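Local structure of glutathione S-transferase (Burkholderia glumae, 4ISD) at residues Ser23-Val26 / Val27-Lys31; Leu192-Val195 / Glu196-Ala200; Thr63-Asp67 / Arg68-Ser72. The protein binds glutathione and, as a glutathione S-transferase homologue, probably conjugates it to electrophilic compounds. One frame throughout, in Å; residues are numbered along the deposited sequence.

Interaction 1. Residues Ser23-Val26 / Val27-Lys31; sequences SAFV and VLKEK
V27 lies in the C-terminal part of a continuous helix, 19-31, the helical limb of the beta-alpha-beta unit that opens the thioredoxin-like domain of this glutathione transferase, and its amide donates to S23 O. Its CG2 branch lies close to the same carbonyl. One residue on, L28 N bonds A24 O at 3.2 Å and nearly straight (170°), and the leucine, like A24, packs on L10 of strand 8-13.

K29 N bonds F25 O at 3.1 Å. The lysine and phenylalanine side chains run alongside each other in the same direction, with K29 CG 3.5 Å from F25 CE1, an oblique approach to the ring. F25 CG stands anti to the backbone N (chi1 178°), which carries the ring beside the aliphatic start of the lysine. F35 and W207 meet the same ring edge-to-face.

E30 N bonds V26 O at 2.9 Å, the fourth i to i+4 bond in succession. The glutamate chain bends at chi2 (-69°), and its carboxylate reaches the C-terminal domain, with OE1 in a salt bridge to R201 and OE2 hydrogen-bonded to S203. Nearer the backbone, E30 CG lies alongside V26, 3.9 Å from CG1.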
ATOM      1  N   SER A  23      -7.270   8.633  -8.233  1.00 39.06           N
ATOM      2  CA  SER A  23      -7.431   8.517  -6.792  1.00 37.99           C
ATOM      3  C   SER A  23      -6.856   9.712  -6.034  1.00 40.29           C
ATOM      4  O   SER A  23      -7.504  10.250  -5.130  1.00 41.56           O
ATOM      5  CB  SER A  23      -6.768   7.237  -6.301  1.00 37.23           C
ATOM      6  OG  SER A  23      -7.073   7.039  -4.933  1.00 41.74           O
ATOM      7  N   ALA A  24      -5.641  10.123  -6.399  1.00 36.41           N
ATOM      8  CA  ALA A  24      -4.990  11.245  -5.719  1.00 39.77           C
ATOM      9  C   ALA A  24      -5.718  12.545  -6.037  1.00 43.91           C
ATOM     10  O   ALA A  24      -5.931  13.393  -5.160  1.00 47.71           O
ATOM     11  CB  ALA A  24      -3.496  11.347  -6.104  1.00 32.98           C
ATOM     12  N   PHE A  25      -6.078  12.700  -7.304  1.00 39.48           N
ATOM     13  CA  PHE A  25      -6.845  13.845  -7.745  1.00 40.45           C
ATOM     14  C   PHE A  25      -8.124  13.934  -6.913  1.00 44.02           C
ATOM     15  O   PHE A  25      -8.550  15.029  -6.532  1.00 46.38           O
ATOM     16  CB  PHE A  25      -7.170  13.715  -9.241  1.00 30.91           C
ATOM     17  CG  PHE A  25      -8.006  14.846  -9.795  1.00 33.03           C
ATOM     18  CD1 PHE A  25      -9.370  14.928  -9.519  1.00 34.39           C
ATOM     19  CD2 PHE A  25      -7.434  15.810 -10.614  1.00 40.46           C
ATOM     20  CE1 PHE A  25     -10.156  15.971 -10.035  1.00 47.75           C
ATOM     21  CE2 PHE A  25      -8.199  16.848 -11.138  1.00 51.53           C
ATOM     22  CZ  PHE A  25      -9.574  16.930 -10.848  1.00 53.67           C
ATOM     23  N   VAL A  26      -8.745  12.791  -6.631  1.00 44.15           N
ATOM     24  CA  VAL A  26     -10.024  12.823  -5.916  1.00 44.50           C
ATOM     25  C   VAL A  26      -9.828  13.284  -4.478  1.00 45.26           C
ATOM     26  O   VAL A  26     -10.665  14.009  -3.935  1.00 45.77           O
ATOM     27  CB  VAL A  26     -10.799  11.479  -5.995  1.00 35.63           C
ATOM     28  CG1 VAL A  26     -11.865  11.400  -4.912  1.00 29.21           C
ATOM     29  CG2 VAL A  26     -11.416  11.301  -7.390  1.00 35.73           C
ATOM     30  N   VAL A  27      -8.701  12.903  -3.876  1.00 48.49           N
ATOM     31  CA  VAL A  27      -8.418  13.321  -2.503  1.00 43.58           C
ATOM     32  C   VAL A  27      -8.323  14.842  -2.401  1.00 43.49           C
ATOM     33  O   VAL A  27      -8.966  15.461  -1.541  1.00 46.75           O
ATOM     34  CB  VAL A  27      -7.146  12.655  -1.957  1.00 40.59           C
ATOM     35  CG1 VAL A  27      -6.825  13.166  -0.566  1.00 39.28           C
ATOM     36  CG2 VAL A  27      -7.329  11.161  -1.924  1.00 41.43           C
ATOM     37  N   LEU A  28      -7.534  15.435  -3.291  1.00 42.36           N
ATOM     38  CA  LEU A  28      -7.340  16.883  -3.313  1.00 48.49           C
ATOM     39  C   LEU A  28      -8.674  17.584  -3.488  1.00 56.45           C
ATOM     40  O   LEU A  28      -8.995  18.533  -2.765  1.00 61.51           O
ATOM     41  CB  LEU A  28      -6.391  17.282  -4.450  1.00 47.95           C
ATOM     42  CG  LEU A  28      -4.919  16.878  -4.293  1.00 47.00           C
ATOM     43  CD1 LEU A  28      -4.225  16.763  -5.645  1.00 47.74           C
ATOM     44  CD2 LEU A  28      -4.182  17.883  -3.403  1.00 47.43           C
ATOM     45  N   LYS A  29      -9.461  17.099  -4.440  1.00 51.79           N
ATOM     46  CA  LYS A  29     -10.722  17.738  -4.742  1.00 48.05           C
ATOM     47  C   LYS A  29     -11.718  17.631  -3.596  1.00 49.03           C
ATOM     48  O   LYS A  29     -12.392  18.601  -3.284  1.00 51.74           O
ATOM     49  CB  LYS A  29     -11.291  17.208  -6.050  1.00 50.88           C
ATOM     50  CG  LYS A  29     -10.840  18.016  -7.248  1.00 56.40           C
ATOM     51  CD  LYS A  29     -11.598  19.329  -7.301  1.00 66.87           C
ATOM     52  CE  LYS A  29     -11.193  20.165  -8.504  1.00 73.23           C
ATOM     53  NZ  LYS A  29      -9.736  20.459  -8.500  1.00 74.12           N
ATOM     54  N   GLU A  30     -11.794  16.475  -2.947  1.00 53.10           N
ATOM     55  CA  GLU A  30     -12.707  16.312  -1.811  1.00 53.91           C
ATOM     56  C   GLU A  30     -12.438  17.339  -0.712  1.00 55.87           C
ATOM     57  O   GLU A  30     -13.375  17.835  -0.079  1.00 53.98           O
ATOM     58  CB  GLU A  30     -12.575  14.915  -1.210  1.00 52.39           C
ATOM     59  CG  GLU A  30     -13.041  13.813  -2.121  1.00 53.44           C
ATOM     60  CD  GLU A  30     -14.537  13.810  -2.325  1.00 49.54           C
ATOM     61  OE1 GLU A  30     -15.269  14.314  -1.437  1.00 43.78           O
ATOM     62  OE2 GLU A  30     -14.977  13.293  -3.374  1.00 47.19           O
ATOM     63  N   LYS A  31     -11.154  17.640  -0.496  1.00 52.71           N
ATOM     64  CA  LYS A  31     -10.723  18.515   0.585  1.00 47.58           C
ATOM     65  C   LYS A  31     -10.814  19.985   0.217  1.00 53.22           C
ATOM     66  O   LYS A  31     -10.645  20.853   1.091  1.00 54.12           O
ATOM     67  CB  LYS A  31      -9.283  18.204   0.980  1.00 45.00           C
ATOM     68  CG  LYS A  31      -9.030  16.773   1.413  1.00 36.44           C
ATOM     69  CD  LYS A  31      -7.684  16.687   2.097  1.00 34.02           C
ATOM     70  CE  LYS A  31      -7.777  16.038   3.461  1.00 33.84           C
ATOM     71  NZ  LYS A  31      -7.595  14.563   3.406  1.00 51.57           N
TER

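Interaction 2. Residues Leu192-Val195 / Glu196-Ala200; sequences LRYV and ERQWA
E196, R197, Q198 and W199 donate their amides to the carbonyls of L192, R193, Y194 and V195, four successive i to i+4 bonds of a regular alpha-helix, the straightest being R197 N to R193 O at 2.7 Å and 176°. This is the C-terminal part of helix 189-199 in the all-helical domain of the glutathione transferase fold, which packs its Y194 and Q198 side against helix 168-177.

The Y194 ring meets two residues of the following turn. Over one face comes Q198, whose CG sits 3.9 Å from the ring centroid and only 13° off its normal, a CH-pi contact. The glutamine bends at chi2, and its amide plane is inclined to the ring while NE2 passes 3.9 Å from Y194 CE1. At the ring's edge, near its plane, R197 NH1 approaches CD1 at 3.8 Å. Ring and guanidinium planes are almost perpendicular, so this is no stack; the guanidinium instead turns one face to the backbone at Y194 CA. Beyond the helix, R197 NH1 bonds the carbonyl of Y160, and Y194 OH bonds D170, which fixes the far ends of both groups. R193 directs its guanidinium to a salt bridge with D157, an acid that R197 NH2 reaches only weakly, and this shared negative charge probably eases the proximity of the two arginines.

On another side of the helix, V195 and W199 lie side by side. The indole NE1 is hydrogen-bonded to N178. With V195 CG1 anti to the backbone N (chi1 175°), that methyl meets W199 CD1 at 3.6 Å, while V195 O lies in the indole plane at its edge, 3.2 Å from the same CD1.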
ATOM      1  N   LEU A 192     -23.360  -2.814  -9.261  1.00 45.41           N
ATOM      2  CA  LEU A 192     -23.512  -1.892 -10.381  1.00 44.87           C
ATOM      3  C   LEU A 192     -23.908  -0.512  -9.868  1.00 44.63           C
ATOM      4  O   LEU A 192     -23.380   0.504 -10.327  1.00 51.94           O
ATOM      5  CB  LEU A 192     -24.579  -2.399 -11.352  1.00 47.11           C
ATOM      6  CG  LEU A 192     -24.215  -3.687 -12.094  1.00 48.11           C
ATOM      7  CD1 LEU A 192     -25.326  -4.061 -13.071  1.00 47.66           C
ATOM      8  CD2 LEU A 192     -22.843  -3.575 -12.795  1.00 34.05           C
ATOM      9  N   ARG A 193     -24.828  -0.485  -8.904  1.00 32.35           N
ATOM     10  CA  ARG A 193     -25.317   0.773  -8.347  1.00 34.67           C
ATOM     11  C   ARG A 193     -24.210   1.514  -7.605  1.00 38.91           C
ATOM     12  O   ARG A 193     -23.996   2.705  -7.819  1.00 40.31           O
ATOM     13  CB  ARG A 193     -26.517   0.523  -7.432  1.00 32.48           C
ATOM     14  CG  ARG A 193     -27.818   0.241  -8.199  1.00 37.11           C
ATOM     15  CD  ARG A 193     -29.029   0.197  -7.278  1.00 37.48           C
ATOM     16  NE  ARG A 193     -29.162  -1.086  -6.588  1.00 42.50           N
ATOM     17  CZ  ARG A 193     -29.776  -2.150  -7.106  1.00 45.89           C
ATOM     18  NH1 ARG A 193     -30.295  -2.090  -8.326  1.00 46.40           N
ATOM     19  NH2 ARG A 193     -29.877  -3.275  -6.410  1.00 43.12           N
ATOM     20  N   TYR A 194     -23.506   0.785  -6.748  1.00 36.74           N
ATOM     21  CA  TYR A 194     -22.337   1.286  -6.048  1.00 35.58           C
ATOM     22  C   TYR A 194     -21.348   1.951  -7.013  1.00 35.74           C
ATOM     23  O   TYR A 194     -20.972   3.121  -6.829  1.00 36.73           O
ATOM     24  CB  TYR A 194     -21.668   0.137  -5.300  1.00 35.79           C
ATOM     25  CG  TYR A 194     -20.356   0.495  -4.659  1.00 40.56           C
ATOM     26  CD1 TYR A 194     -20.313   1.036  -3.382  1.00 42.05           C
ATOM     27  CD2 TYR A 194     -19.155   0.267  -5.319  1.00 38.61           C
ATOM     28  CE1 TYR A 194     -19.113   1.359  -2.786  1.00 40.80           C
ATOM     29  CE2 TYR A 194     -17.945   0.582  -4.733  1.00 41.89           C
ATOM     30  CZ  TYR A 194     -17.930   1.130  -3.465  1.00 44.96           C
ATOM     31  OH  TYR A 194     -16.730   1.447  -2.873  1.00 47.68           O
ATOM     32  N   VAL A 195     -20.943   1.223  -8.047  1.00 30.46           N
ATOM     33  CA  VAL A 195     -20.027   1.778  -9.033  1.00 33.63           C
ATOM     34  C   VAL A 195     -20.587   3.078  -9.629  1.00 42.21           C
ATOM     35  O   VAL A 195     -19.868   4.069  -9.795  1.00 44.80           O
ATOM     36  CB  VAL A 195     -19.770   0.772 -10.154  1.00 30.99           C
ATOM     37  CG1 VAL A 195     -18.905   1.398 -11.239  1.00 29.34           C
ATOM     38  CG2 VAL A 195     -19.132  -0.500  -9.592  1.00 24.83           C
ATOM     39  N   GLU A 196     -21.883   3.078  -9.927  1.00 50.87           N
ATOM     40  CA  GLU A 196     -22.527   4.227 -10.553  1.00 46.19           C
ATOM     41  C   GLU A 196     -22.521   5.413  -9.592  1.00 37.73           C
ATOM     42  O   GLU A 196     -22.138   6.532  -9.963  1.00 35.99           O
ATOM     43  CB  GLU A 196     -23.955   3.875 -10.966  1.00 53.58           C
ATOM     44  CG  GLU A 196     -24.619   4.920 -11.873  1.00 66.09           C
ATOM     45  CD  GLU A 196     -26.063   4.597 -12.208  1.00 81.52           C
ATOM     46  OE1 GLU A 196     -26.488   3.436 -12.021  1.00 85.58           O
ATOM     47  OE2 GLU A 196     -26.777   5.512 -12.669  1.00 90.12           O
ATOM     48  N   ARG A 197     -22.950   5.145  -8.363  1.00 34.52           N
ATOM     49  CA  ARG A 197     -22.942   6.080  -7.240  1.00 36.64           C
ATOM     50  C   ARG A 197     -21.574   6.770  -7.129  1.00 45.41           C
ATOM     51  O   ARG A 197     -21.475   8.010  -7.125  1.00 42.93           O
ATOM     52  CB  ARG A 197     -23.154   5.231  -5.990  1.00 31.34           C
ATOM     53  CG  ARG A 197     -23.963   5.809  -4.875  1.00 27.20           C
ATOM     54  CD  ARG A 197     -23.966   4.784  -3.712  1.00 29.92           C
ATOM     55  NE  ARG A 197     -24.576   3.508  -4.091  1.00 37.55           N
ATOM     56  CZ  ARG A 197     -24.464   2.373  -3.400  1.00 45.99           C
ATOM     57  NH1 ARG A 197     -23.731   2.329  -2.294  1.00 39.62           N
ATOM     58  NH2 ARG A 197     -25.073   1.266  -3.829  1.00 52.53           N
ATOM     59  N   GLN A 198     -20.529   5.943  -7.032  1.00 45.82           N
ATOM     60  CA  GLN A 198     -19.157   6.408  -6.839  1.00 34.71           C
ATOM     61  C   GLN A 198     -18.582   7.207  -8.015  1.00 34.65           C
ATOM     62  O   GLN A 198     -17.829   8.151  -7.801  1.00 41.39           O
ATOM     63  CB  GLN A 198     -18.234   5.232  -6.491  1.00 28.90           C
ATOM     64  CG  GLN A 198     -18.549   4.538  -5.160  1.00 26.57           C
ATOM     65  CD  GLN A 198     -18.600   5.505  -3.989  1.00 31.34           C
ATOM     66  OE1 GLN A 198     -17.879   6.499  -3.972  1.00 34.43           O
ATOM     67  NE2 GLN A 198     -19.469   5.229  -3.009  1.00 35.06           N
ATOM     68  N   TRP A 199     -18.918   6.824  -9.247  1.00 39.25           N
ATOM     69  CA  TRP A 199     -18.529   7.611 -10.433  1.00 40.95           C
ATOM     70  C   TRP A 199     -19.242   8.966 -10.551  1.00 41.39           C
ATOM     71  O   TRP A 199     -18.820   9.824 -11.329  1.00 51.27           O
ATOM     72  CB  TRP A 199     -18.760   6.812 -11.723  1.00 36.02           C
ATOM     73  CG  TRP A 199     -17.600   5.968 -12.097  1.00 50.75           C
ATOM     74  CD1 TRP A 199     -17.394   4.655 -11.772  1.00 52.73           C
ATOM     75  CD2 TRP A 199     -16.454   6.381 -12.857  1.00 57.15           C
ATOM     76  NE1 TRP A 199     -16.189   4.226 -12.292  1.00 54.80           N
ATOM     77  CE2 TRP A 199     -15.598   5.267 -12.962  1.00 54.88           C
ATOM     78  CE3 TRP A 199     -16.075   7.585 -13.461  1.00 57.91           C
ATOM     79  CZ2 TRP A 199     -14.392   5.323 -13.653  1.00 54.89           C
ATOM     80  CZ3 TRP A 199     -14.886   7.639 -14.136  1.00 55.44           C
ATOM     81  CH2 TRP A 199     -14.050   6.516 -14.224  1.00 58.12           C
ATOM     82  N   ALA A 200     -20.316   9.153  -9.782  1.00 29.03           N
ATOM     83  CA  ALA A 200     -21.141  10.363  -9.863  1.00 34.85           C
ATOM     84  C   ALA A 200     -20.735  11.481  -8.895  1.00 36.52           C
ATOM     85  O   ALA A 200     -21.321  12.563  -8.915  1.00 39.59           O
ATOM     86  CB  ALA A 200     -22.646  10.011  -9.677  1.00 26.33           C
TER

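Interaction 3. Residues Thr63-Asp67 / Arg68-Ser72; sequences TLQHD and RFTLS
L64 and L71 form a hydrogen-bonded pair in a tight antiparallel hairpin at the edge of the N-terminal domain's sheet, strand 63-66 lying between strand 8-13 and the outermost strand of this chain, 69-72. The strand directions differ by 162°. L64 N bonds L71 O at 2.6 Å, and L71 N returns a more bent bond to L64 O. H66 and F69 make the second such pair around a type II' turn with D67 and R68 at its corner. H66 N meets F69 O almost head-on at 2.7 Å, whereas F69 N stands well above the plane of the H66 carbonyl.

This is the C-terminal beta-hairpin of the thioredoxin-like domain of glutathione transferases, leading into helix 74-84. The L64, H66, F69 and L71 face turns to that helix, where Y80 lies near all four; H66 meets its ring edge-to-face, and H66 NE2 bonds Y85 OH. F69 and L71 also touch E99 and A102 of the second subunit, placing the hairpin at the dimer interface.

On the other face, Q65 and T70 lie side by side in a non-hydrogen-bonded pair, with T70 CG2 4.0 Å from Q65 CD. T70 CG2 is anti to its carbonyl carbon, which turns the methyl to the glutamine. Farther along, T63 OG1 and S72 OG are 2.5 Å apart, and S56 is a further hydroxyl partner of S72. At the turn, R68 bends back so that D67 OD1 lies near the guanidinium plane, at its edge, in a long salt bridge of 3.7 Å to NH1.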
ATOM      1  N   THR A  63       2.485  11.436  -8.673  1.00 45.14           N
ATOM      2  CA  THR A  63       3.426  11.969  -7.705  1.00 42.08           C
ATOM      3  C   THR A  63       2.894  13.318  -7.231  1.00 46.43           C
ATOM      4  O   THR A  63       2.404  14.115  -8.034  1.00 49.20           O
ATOM      5  CB  THR A  63       4.801  12.177  -8.334  1.00 44.69           C
ATOM      6  OG1 THR A  63       5.337  10.909  -8.740  1.00 42.09           O
ATOM      7  CG2 THR A  63       5.746  12.854  -7.343  1.00 41.78           C
ATOM      8  N   LEU A  64       2.978  13.572  -5.928  1.00 47.82           N
ATOM      9  CA  LEU A  64       2.515  14.842  -5.369  1.00 50.87           C
ATOM     10  C   LEU A  64       3.700  15.731  -4.990  1.00 45.71           C
ATOM     11  O   LEU A  64       4.651  15.274  -4.370  1.00 40.23           O
ATOM     12  CB  LEU A  64       1.628  14.595  -4.143  1.00 47.44           C
ATOM     13  CG  LEU A  64       1.141  15.807  -3.341  1.00 52.14           C
ATOM     14  CD1 LEU A  64      -0.094  16.448  -3.976  1.00 52.29           C
ATOM     15  CD2 LEU A  64       0.872  15.426  -1.885  1.00 52.01           C
ATOM     16  N   GLN A  65       3.647  16.994  -5.390  1.00 47.24           N
ATOM     17  CA  GLN A  65       4.568  17.986  -4.865  1.00 51.68           C
ATOM     18  C   GLN A  65       3.829  18.950  -3.946  1.00 56.31           C
ATOM     19  O   GLN A  65       2.985  19.738  -4.393  1.00 61.26           O
ATOM     20  CB  GLN A  65       5.263  18.763  -5.975  1.00 57.44           C
ATOM     21  CG  GLN A  65       6.132  19.870  -5.416  1.00 68.35           C
ATOM     22  CD  GLN A  65       7.291  20.232  -6.320  1.00 75.26           C
ATOM     23  OE1 GLN A  65       7.283  19.929  -7.516  1.00 79.27           O
ATOM     24  NE2 GLN A  65       8.298  20.888  -5.750  1.00 74.34           N
ATOM     25  N   HIS A  66       4.148  18.870  -2.660  1.00 52.26           N
ATOM     26  CA  HIS A  66       3.536  19.719  -1.649  1.00 49.66           C
ATOM     27  C   HIS A  66       4.562  20.712  -1.142  1.00 51.92           C
ATOM     28  O   HIS A  66       5.450  20.370  -0.359  1.00 48.55           O
ATOM     29  CB  HIS A  66       2.991  18.883  -0.486  1.00 47.54           C
ATOM     30  CG  HIS A  66       2.208  19.687   0.507  1.00 55.33           C
ATOM     31  ND1 HIS A  66       2.708  20.037   1.740  1.00 58.89           N
ATOM     32  CD2 HIS A  66       0.970  20.224   0.437  1.00 59.13           C
ATOM     33  CE1 HIS A  66       1.810  20.752   2.395  1.00 54.72           C
ATOM     34  NE2 HIS A  66       0.744  20.876   1.627  1.00 62.32           N
ATOM     35  N   ASP A  67       4.420  21.948  -1.599  1.00 60.10           N
ATOM     36  CA  ASP A  67       5.386  23.010  -1.344  1.00 60.79           C
ATOM     37  C   ASP A  67       6.748  22.579  -1.900  1.00 61.44           C
ATOM     38  O   ASP A  67       7.028  22.799  -3.079  1.00 63.22           O
ATOM     39  CB  ASP A  67       5.431  23.373   0.144  1.00 61.96           C
ATOM     40  CG  ASP A  67       6.214  24.649   0.419  1.00 74.09           C
ATOM     41  OD1 ASP A  67       7.062  25.042  -0.414  1.00 76.51           O
ATOM     42  OD2 ASP A  67       5.985  25.257   1.487  1.00 80.40           O
ATOM     43  N   ARG A  68       7.589  21.963  -1.075  1.00 61.84           N
ATOM     44  CA  ARG A  68       8.875  21.497  -1.574  1.00 67.59           C
ATOM     45  C   ARG A  68       8.964  19.978  -1.548  1.00 64.53           C
ATOM     46  O   ARG A  68       9.781  19.377  -2.239  1.00 69.72           O
ATOM     47  CB  ARG A  68      10.010  22.117  -0.776  1.00 74.15           C
ATOM     48  CG  ARG A  68      10.093  23.619  -0.912  1.00 77.54           C
ATOM     49  CD  ARG A  68      10.278  24.008  -2.360  1.00 82.05           C
ATOM     50  NE  ARG A  68      11.327  25.012  -2.500  1.00 96.68           N
ATOM     51  CZ  ARG A  68      11.152  26.311  -2.274  1.00102.80           C
ATOM     52  NH1 ARG A  68       9.971  26.773  -1.883  1.00102.16           N
ATOM     53  NH2 ARG A  68      12.164  27.149  -2.428  1.00106.95           N
ATOM     54  N   PHE A  69       8.077  19.373  -0.774  1.00 56.66           N
ATOM     55  CA  PHE A  69       8.075  17.950  -0.521  1.00 50.73           C
ATOM     56  C   PHE A  69       7.470  17.182  -1.683  1.00 54.13           C
ATOM     57  O   PHE A  69       6.381  17.505  -2.140  1.00 60.98           O
ATOM     58  CB  PHE A  69       7.239  17.719   0.736  1.00 45.00           C
ATOM     59  CG  PHE A  69       7.154  16.286   1.170  1.00 43.88           C
ATOM     60  CD1 PHE A  69       8.280  15.616   1.609  1.00 42.44           C
ATOM     61  CD2 PHE A  69       5.925  15.624   1.171  1.00 39.29           C
ATOM     62  CE1 PHE A  69       8.199  14.308   2.023  1.00 46.81           C
ATOM     63  CE2 PHE A  69       5.832  14.312   1.587  1.00 44.69           C
ATOM     64  CZ  PHE A  69       6.975  13.652   2.021  1.00 43.47           C
ATOM     65  N   THR A  70       8.155  16.148  -2.156  1.00 52.78           N
ATOM     66  CA  THR A  70       7.570  15.316  -3.207  1.00 46.26           C
ATOM     67  C   THR A  70       7.301  13.902  -2.716  1.00 41.13           C
ATOM     68  O   THR A  70       8.032  13.372  -1.876  1.00 45.67           O
ATOM     69  CB  THR A  70       8.416  15.297  -4.481  1.00 45.94           C
ATOM     70  OG1 THR A  70       9.667  14.688  -4.189  1.00 52.58           O
ATOM     71  CG2 THR A  70       8.654  16.720  -4.984  1.00 43.62           C
ATOM     72  N   LEU A  71       6.235  13.303  -3.240  1.00 38.72           N
ATOM     73  CA  LEU A  71       5.712  12.054  -2.705  1.00 39.62           C
ATOM     74  C   LEU A  71       4.985  11.268  -3.792  1.00 42.17           C
ATOM     75  O   LEU A  71       4.068  11.793  -4.424  1.00 42.43           O
ATOM     76  CB  LEU A  71       4.746  12.355  -1.550  1.00 37.07           C
ATOM     77  CG  LEU A  71       4.270  11.140  -0.755  1.00 38.85           C
ATOM     78  CD1 LEU A  71       5.425  10.537   0.015  1.00 41.55           C
ATOM     79  CD2 LEU A  71       3.138  11.486   0.187  1.00 41.01           C
ATOM     80  N   SER A  72       5.391  10.015  -4.010  1.00 39.82           N
ATOM     81  CA  SER A  72       4.675   9.111  -4.930  1.00 36.90           C
ATOM     82  C   SER A  72       3.796   8.092  -4.185  1.00 36.51           C
ATOM     83  O   SER A  72       3.677   8.160  -2.961  1.00 44.13           O
ATOM     84  CB  SER A  72       5.650   8.404  -5.873  1.00 32.00           C
ATOM     85  OG  SER A  72       5.980   9.234  -6.985  1.00 38.38           O
TER

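Along the chain the order is interaction 1, interaction 3, interaction 2. The first two share the thioredoxin-like domain, built on one four-stranded sheet, their centres about 14 Å apart and nearest atoms about 4 Å. Interaction 2 belongs to the helical domain, its centre about 17 Å from that of interaction 1 and, across the chain's centre, about 30 Å from that of interaction 3. Helices 168-177 and 202-212 bridge the gap, touching side chains of both interactions 1 and 2. Interactions 1 and 3 both come close to bound glutathione (side chains of S23 about 7 Å and S72 about 6 Å away, against about 14 Å for W199); interaction 3 alone meets the second subunit.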